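Local coordinates for putative secreted cellulose-binding protein (Streptomyces coelicolor, PDB 4OY6) that probably cleaves cellulose chains oxidatively, as a copper-dependent lytic polysaccharide monooxygenase of family AA10, at residues F98-H103 with Y149-S154; L114-K119 with L134-R139. One frame throughout, in Å; residues are numbered along the deposited sequence. Where two conformers were deposited one is given.

Interaction 1 (F98-H103 with Y149-S154); sequences FTVKLH and YEIPVS. With NA (sodium ion), chain L; ZN (zinc ion), chain H.
Leu102, Val100, Ile151, Val153 and Phe98 line one face of an antiparallel pair in the three-stranded sheet of the AA10 beta sandwich. Ile151 is shared by two neighbours: its CD1 lies 3.7 Å from Leu102 CD1 and 4.0 Å from Val100 CG1. The other methyl of Val100, CG2, approaches Val153 CG2 at 3.9 Å, continuing the apolar row toward Phe98. There CG sits between the backbone N and the carbonyl carbon (chi1 62°), and the ring's outer end comes back toward Val153. The result is a CH-pi contact: Val153 CB stands 4.2 Å from the Phe98 ring centroid, only 13° off the ring normal. Val164, Thr166 and Trp168 of strand 161-170 meet this row from the opposing sheet. Beneath the side chains the ladder is regular, with three pairs of reciprocal backbone bonds at Phe98/Val153, Val100/Ile151 and Leu102/Tyr149. Ile151 N to Val100 O, for instance, spans 2.8 Å with an N-H...O angle of 165°. At the polar end of Tyr149, which flanks Leu102 CB, the hydroxyl is hydrogen-bonded to Asp104 OD2 and Gly109 N. The reverse face carries Thr99, Lys101, Glu150 and Pro152: Thr99 CG2 rests against Glu150 CB at 3.7 Å. Past the paired residues, His103 bridges two metals, with Asn148 and Gln105 as further protein ligands of the ion modelled as sodium and of the zinc respectively. Its imidazole ND1 lies 2.0 Å from the modelled sodium, a doubtfully short distance for that metal, and its NE2 binds the zinc ion at 1.9 Å.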
loop_
_atom_site.group_PDB
_atom_site.type_symbol
_atom_site.label_atom_id
_atom_site.label_comp_id
_atom_site.label_asym_id
_atom_site.label_seq_id
_atom_site.Cartn_x
_atom_site.Cartn_y
_atom_site.Cartn_z
ATOM N N PHE A 98 1.464 5.811 -14.743
ATOM C CA PHE A 98 0.780 4.580 -14.375
ATOM C C PHE A 98 -0.484 4.946 -13.618
ATOM O O PHE A 98 -0.624 6.039 -13.061
ATOM C CB PHE A 98 1.688 3.651 -13.547
ATOM C CG PHE A 98 2.126 4.224 -12.236
ATOM C CD1 PHE A 98 3.223 5.070 -12.160
ATOM C CD2 PHE A 98 1.457 3.921 -11.051
ATOM C CE1 PHE A 98 3.631 5.619 -10.938
ATOM C CE2 PHE A 98 1.880 4.447 -9.847
ATOM C CZ PHE A 98 2.952 5.308 -9.793
ATOM N N THR A 99 -1.432 4.026 -13.646
ATOM C CA THR A 99 -2.705 4.221 -12.961
ATOM C C THR A 99 -2.727 3.466 -11.654
ATOM O O THR A 99 -2.458 2.276 -11.620
ATOM C CB THR A 99 -3.863 3.744 -13.843
ATOM O OG1 THR A 99 -3.858 4.480 -15.066
ATOM C CG2 THR A 99 -5.207 3.935 -13.165
ATOM N N VAL A 100 -3.037 4.160 -10.579
ATOM C CA VAL A 100 -3.324 3.522 -9.305
ATOM C C VAL A 100 -4.806 3.195 -9.291
ATOM O O VAL A 100 -5.658 4.104 -9.393
ATOM C CB VAL A 100 -2.929 4.422 -8.121
ATOM C CG1 VAL A 100 -3.376 3.795 -6.814
ATOM C CG2 VAL A 100 -1.428 4.672 -8.138
ATOM N N LYS A 101 -5.103 1.897 -9.203
ATOM C CA LYS A 101 -6.481 1.415 -9.222
ATOM C C LYS A 101 -6.817 0.826 -7.877
ATOM O O LYS A 101 -6.151 -0.077 -7.393
ATOM C CB LYS A 101 -6.715 0.373 -10.313
ATOM C CG LYS A 101 -8.162 -0.102 -10.354
ATOM C CD LYS A 101 -8.353 -1.129 -11.449
ATOM C CE LYS A 101 -9.748 -1.711 -11.431
ATOM N NZ LYS A 101 -9.959 -2.616 -12.590
ATOM N N LEU A 102 -7.867 1.366 -7.288
ATOM C CA LEU A 102 -8.415 0.851 -6.070
ATOM C C LEU A 102 -9.762 0.190 -6.294
ATOM O O LEU A 102 -10.592 0.676 -7.067
ATOM C CB LEU A 102 -8.635 1.934 -5.040
ATOM C CG LEU A 102 -7.385 2.593 -4.521
ATOM C CD1 LEU A 102 -7.111 3.865 -5.302
ATOM C CD2 LEU A 102 -7.522 2.832 -3.018
ATOM N N HIS A 103 -9.982 -0.915 -5.593
ATOM C CA HIS A 103 -11.275 -1.566 -5.580
ATOM C C HIS A 103 -11.860 -1.333 -4.209
ATOM O O HIS A 103 -11.189 -1.570 -3.209
ATOM C CB HIS A 103 -11.134 -3.069 -5.843
ATOM C CG HIS A 103 -12.446 -3.764 -5.923
ATOM N ND1 HIS A 103 -13.261 -3.648 -7.023
ATOM C CD2 HIS A 103 -13.101 -4.552 -5.052
ATOM C CE1 HIS A 103 -14.373 -4.327 -6.820
ATOM N NE2 HIS A 103 -14.293 -4.895 -5.640
ATOM N N TYR A 149 -11.814 3.075 -8.215
ATOM C CA TYR A 149 -11.280 4.429 -8.408
ATOM C C TYR A 149 -9.957 4.307 -9.148
ATOM O O TYR A 149 -9.137 3.441 -8.811
ATOM C CB TYR A 149 -11.054 5.159 -7.065
ATOM C CG TYR A 149 -12.207 5.021 -6.099
ATOM C CD1 TYR A 149 -13.429 5.630 -6.344
ATOM C CD2 TYR A 149 -12.088 4.259 -4.960
ATOM C CE1 TYR A 149 -14.494 5.454 -5.473
ATOM C CE2 TYR A 149 -13.134 4.102 -4.079
ATOM C CZ TYR A 149 -14.348 4.685 -4.343
ATOM O OH TYR A 149 -15.416 4.501 -3.486
ATOM N N GLU A 150 -9.723 5.186 -10.109
ATOM C CA GLU A 150 -8.464 5.241 -10.824
ATOM C C GLU A 150 -7.818 6.617 -10.680
ATOM O O GLU A 150 -8.490 7.655 -10.875
ATOM C CB GLU A 150 -8.665 4.930 -12.312
ATOM C CG GLU A 150 -9.084 3.500 -12.564
ATOM C CD GLU A 150 -9.039 3.078 -14.014
ATOM O OE1 GLU A 150 -8.709 3.887 -14.896
ATOM O OE2 GLU A 150 -9.329 1.898 -14.270
ATOM N N ILE A 151 -6.547 6.617 -10.306
ATOM C CA ILE A 151 -5.759 7.833 -10.185
ATOM C C ILE A 151 -4.648 7.774 -11.233
ATOM O O ILE A 151 -3.754 6.939 -11.129
ATOM C CB ILE A 151 -5.100 8.008 -8.809
ATOM C CG1 ILE A 151 -6.119 7.897 -7.677
ATOM C CG2 ILE A 151 -4.379 9.348 -8.756
ATOM C CD1 ILE A 151 -5.681 7.035 -6.545
ATOM N N PRO A 152 -4.713 8.639 -12.253
ATOM C CA PRO A 152 -3.665 8.644 -13.286
ATOM C C PRO A 152 -2.469 9.407 -12.777
ATOM O O PRO A 152 -2.518 10.623 -12.635
ATOM C CB PRO A 152 -4.324 9.344 -14.460
ATOM C CG PRO A 152 -5.348 10.237 -13.829
ATOM C CD PRO A 152 -5.767 9.629 -12.525
ATOM N N VAL A 153 -1.403 8.691 -12.453
ATOM C CA VAL A 153 -0.172 9.258 -11.906
ATOM C C VAL A 153 0.838 9.465 -13.022
ATOM O O VAL A 153 0.969 8.623 -13.913
ATOM C CB VAL A 153 0.414 8.327 -10.789
ATOM C CG1 VAL A 153 1.748 8.856 -10.248
ATOM C CG2 VAL A 153 -0.574 8.197 -9.641
ATOM N N SER A 154 1.575 10.560 -12.954
ATOM C CA SER A 154 2.648 10.825 -13.898
ATOM C C SER A 154 3.897 11.171 -13.128
ATOM O O SER A 154 3.917 12.115 -12.321
ATOM C CB SER A 154 2.290 11.996 -14.808
ATOM O OG SER A 154 3.338 12.289 -15.717
HETATM NA NA NA L . -12.622 -3.676 -8.939
HETATM ZN ZN ZN H . -15.609 -6.183 -5.022
HETATM O O HOH W 1 -10.728 -4.370 -9.339
#

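Interaction 2 (L114-K119 with L134-R139)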
loop_
_atom_site.group_PDB
_atom_site.type_symbol
_atom_site.label_atom_id
_atom_site.label_comp_id
_atom_site.label_asym_id
_atom_site.label_seq_id
_atom_site.Cartn_x
_atom_site.Cartn_y
_atom_site.Cartn_z
ATOM N N LEU A 114 -4.096 10.961 -1.777
ATOM C CA LEU A 114 -2.706 11.443 -1.832
ATOM C C LEU A 114 -1.867 10.278 -2.318
ATOM O O LEU A 114 -2.005 9.159 -1.830
ATOM C CB LEU A 114 -2.207 11.895 -0.464
ATOM C CG LEU A 114 -3.089 12.870 0.287
ATOM C CD1 LEU A 114 -2.508 13.121 1.675
ATOM C CD2 LEU A 114 -3.330 14.157 -0.475
ATOM N N VAL A 115 -0.966 10.540 -3.260
ATOM C CA VAL A 115 -0.077 9.492 -3.730
ATOM C C VAL A 115 1.353 10.012 -3.618
ATOM O O VAL A 115 1.669 11.102 -4.080
ATOM C CB VAL A 115 -0.363 9.086 -5.194
ATOM C CG1 VAL A 115 0.504 7.904 -5.580
ATOM C CG2 VAL A 115 -1.835 8.773 -5.407
ATOM N N TYR A 116 2.186 9.197 -2.984
ATOM C CA TYR A 116 3.599 9.450 -2.822
ATOM C C TYR A 116 4.400 8.327 -3.460
ATOM O O TYR A 116 3.912 7.225 -3.641
ATOM C CB TYR A 116 4.000 9.515 -1.342
ATOM C CG TYR A 116 3.260 10.529 -0.515
ATOM C CD1 TYR A 116 2.010 10.224 0.035
ATOM C CD2 TYR A 116 3.769 11.802 -0.299
ATOM C CE1 TYR A 116 1.324 11.140 0.790
ATOM C CE2 TYR A 116 3.078 12.738 0.461
ATOM C CZ TYR A 116 1.862 12.391 1.008
ATOM O OH TYR A 116 1.181 13.306 1.746
ATOM N N VAL A 117 5.658 8.611 -3.754
ATOM C CA VAL A 117 6.608 7.567 -4.144
ATOM C C VAL A 117 7.900 7.795 -3.372
ATOM O O VAL A 117 8.279 8.934 -3.081
ATOM C CB VAL A 117 6.873 7.522 -5.681
ATOM C CG1 VAL A 117 7.840 6.403 -6.031
ATOM C CG2 VAL A 117 5.584 7.326 -6.482
ATOM N N THR A 118 8.598 6.727 -3.042
ATOM C CA THR A 118 9.911 6.860 -2.410
ATOM C C THR A 118 10.870 7.591 -3.350
ATOM O O THR A 118 10.858 7.409 -4.576
ATOM C CB THR A 118 10.478 5.500 -1.987
ATOM O OG1 THR A 118 10.467 4.612 -3.103
ATOM C CG2 THR A 118 9.663 4.919 -0.851
ATOM N N LYS A 119 11.707 8.419 -2.734
ATOM C CA LYS A 119 12.686 9.194 -3.473
ATOM C C LYS A 119 13.729 8.297 -4.141
ATOM O O LYS A 119 14.100 7.236 -3.639
ATOM C CB LYS A 119 13.432 10.155 -2.520
ATOM C CG LYS A 119 12.546 11.211 -1.879
ATOM C CD LYS A 119 13.297 12.069 -0.874
ATOM C CE LYS A 119 12.340 13.035 -0.194
ATOM N NZ LYS A 119 13.056 13.911 0.765
ATOM N N LEU A 134 9.667 10.097 1.291
ATOM C CA LEU A 134 8.617 10.181 0.289
ATOM C C LEU A 134 8.610 11.508 -0.432
ATOM O O LEU A 134 8.927 12.556 0.162
ATOM C CB LEU A 134 7.248 9.981 0.925
ATOM C CG LEU A 134 6.941 8.631 1.545
ATOM C CD1 LEU A 134 5.573 8.654 2.215
ATOM C CD2 LEU A 134 7.018 7.517 0.528
ATOM N N GLN A 135 8.228 11.446 -1.703
ATOM C CA GLN A 135 7.881 12.623 -2.474
ATOM C C GLN A 135 6.448 12.511 -2.992
ATOM O O GLN A 135 6.020 11.463 -3.458
ATOM C CB GLN A 135 8.889 12.874 -3.576
ATOM C CG GLN A 135 8.913 11.867 -4.685
ATOM C CD GLN A 135 9.995 12.140 -5.719
ATOM O OE1 GLN A 135 9.725 12.368 -6.911
ATOM N NE2 GLN A 135 11.229 12.143 -5.255
ATOM N N GLN A 136 5.703 13.592 -2.881
ATOM C CA GLN A 136 4.335 13.593 -3.338
ATOM C C GLN A 136 4.348 13.567 -4.858
ATOM O O GLN A 136 5.061 14.356 -5.485
ATOM C CB GLN A 136 3.559 14.793 -2.786
ATOM C CG GLN A 136 2.097 14.852 -3.209
ATOM C CD GLN A 136 1.326 15.959 -2.534
ATOM O OE1 GLN A 136 1.154 15.960 -1.336
ATOM N NE2 GLN A 136 0.837 16.875 -3.310
ATOM N N VAL A 137 3.563 12.663 -5.447
ATOM C CA VAL A 137 3.394 12.608 -6.882
ATOM C C VAL A 137 2.009 12.984 -7.387
ATOM O O VAL A 137 1.858 13.299 -8.560
ATOM C CB VAL A 137 3.877 11.306 -7.491
ATOM C CG1 VAL A 137 5.366 11.100 -7.215
ATOM C CG2 VAL A 137 3.036 10.157 -7.001
ATOM N N ALA A 138 0.996 12.956 -6.519
ATOM C CA ALA A 138 -0.341 13.423 -6.903
ATOM C C ALA A 138 -1.162 13.702 -5.661
ATOM O O ALA A 138 -0.971 13.071 -4.631
ATOM C CB ALA A 138 -1.084 12.375 -7.735
ATOM N N ARG A 139 -2.058 14.677 -5.789
ATOM C CA ARG A 139 -3.174 14.810 -4.861
ATOM C C ARG A 139 -4.411 15.006 -5.712
ATOM O O ARG A 139 -4.342 15.741 -6.701
ATOM C CB ARG A 139 -3.024 16.003 -3.902
ATOM C CG ARG A 139 -4.197 16.122 -2.935
ATOM C CD ARG A 139 -3.947 17.064 -1.770
ATOM N NE ARG A 139 -5.108 17.031 -0.871
ATOM C CZ ARG A 139 -5.070 17.190 0.449
ATOM N NH1 ARG A 139 -3.918 17.414 1.090
ATOM N NH2 ARG A 139 -6.208 17.116 1.146
HETATM O O HOH W 2 2.233 15.843 1.349
#
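Tyr116 lays its ring beside Gln136, its partner in a non-hydrogen-bonded antiparallel pair, with Tyr116 CD2 3.6 Å from Gln136 CA. Leu134 reaches the base of the same side chain at about a right angle, its CD1 4.0 Å from Tyr116 CB. At the far end a water lying in the ring plane, 2.8 Å from Tyr116 OH, donates a hydrogen bond to Gln136 OE1 at 2.9 Å, so the tyrosine and glutamine ends are coupled. An alanine in place of Tyr116 would probably leave that water without its phenolic partner, open a gap beside the Gln136 backbone and let the Gln136 amide turn more freely, although the CB contact to Leu134 would remain.

Val137 bridges two valines, Val115 and Val117, of the other face. CG1 is anti to the carbonyl carbon (chi1 -60°), which leaves CG2 between the backbone N and the carbonyl carbon; this methyl lies 3.7 Å from Val115 CG1 and, in the conformer given, 3.8 Å from Val117 CG2. Gln135 NE2 approaches Lys119 CG, and Lys119 NZ is hydrogen-bonded to Gly132 O. Leu114 packs alongside Arg139, with CD2 over one face of the guanidinium, and Tyr112 makes a cation-pi contact with the same arginine.

Strand 161-170 pairs with the other edge of 114-119, where Thr118 OG1 is hydrogen-bonded to Val163 N. The register slips by one residue between Val115 and Tyr116. Val115 O is gripped twice, by Val137 N at 2.8 Å and Ala138 N at 3.1 Å, and Val137 departs from extended geometry (phi/psi -112°/-19°). Two successive residues facing one on the neighbouring strand define a classic beta bulge, here at an edge strand of the beta-sandwich core of this AA10 enzyme.

Overall arrangement
Interaction 1 and interaction 2 belong to the two facing sheets of the sandwich, and their centres lie 13 Å apart. They meet through branched apolar side chains: Val153 CG1 is 3.7 Å from CG2 of Val137, one of the two bulge residues, while Ile151 CG2 and Val115 CG2 stand 4.2 Å apart. Along the chain, strand 97-104 leads into 110-118 and 134-139 into 148-154, so the path crosses to the second sheet and returns, placing interaction 2 between the partners of interaction 1. Interaction 1 also reaches toward the copper site formed by His1 and His108: the Tyr149 side chain is about 8 Å from the copper ion. The bulged pair joins interaction 1 through Val137 and Val115, which meet Val153 and Ile151.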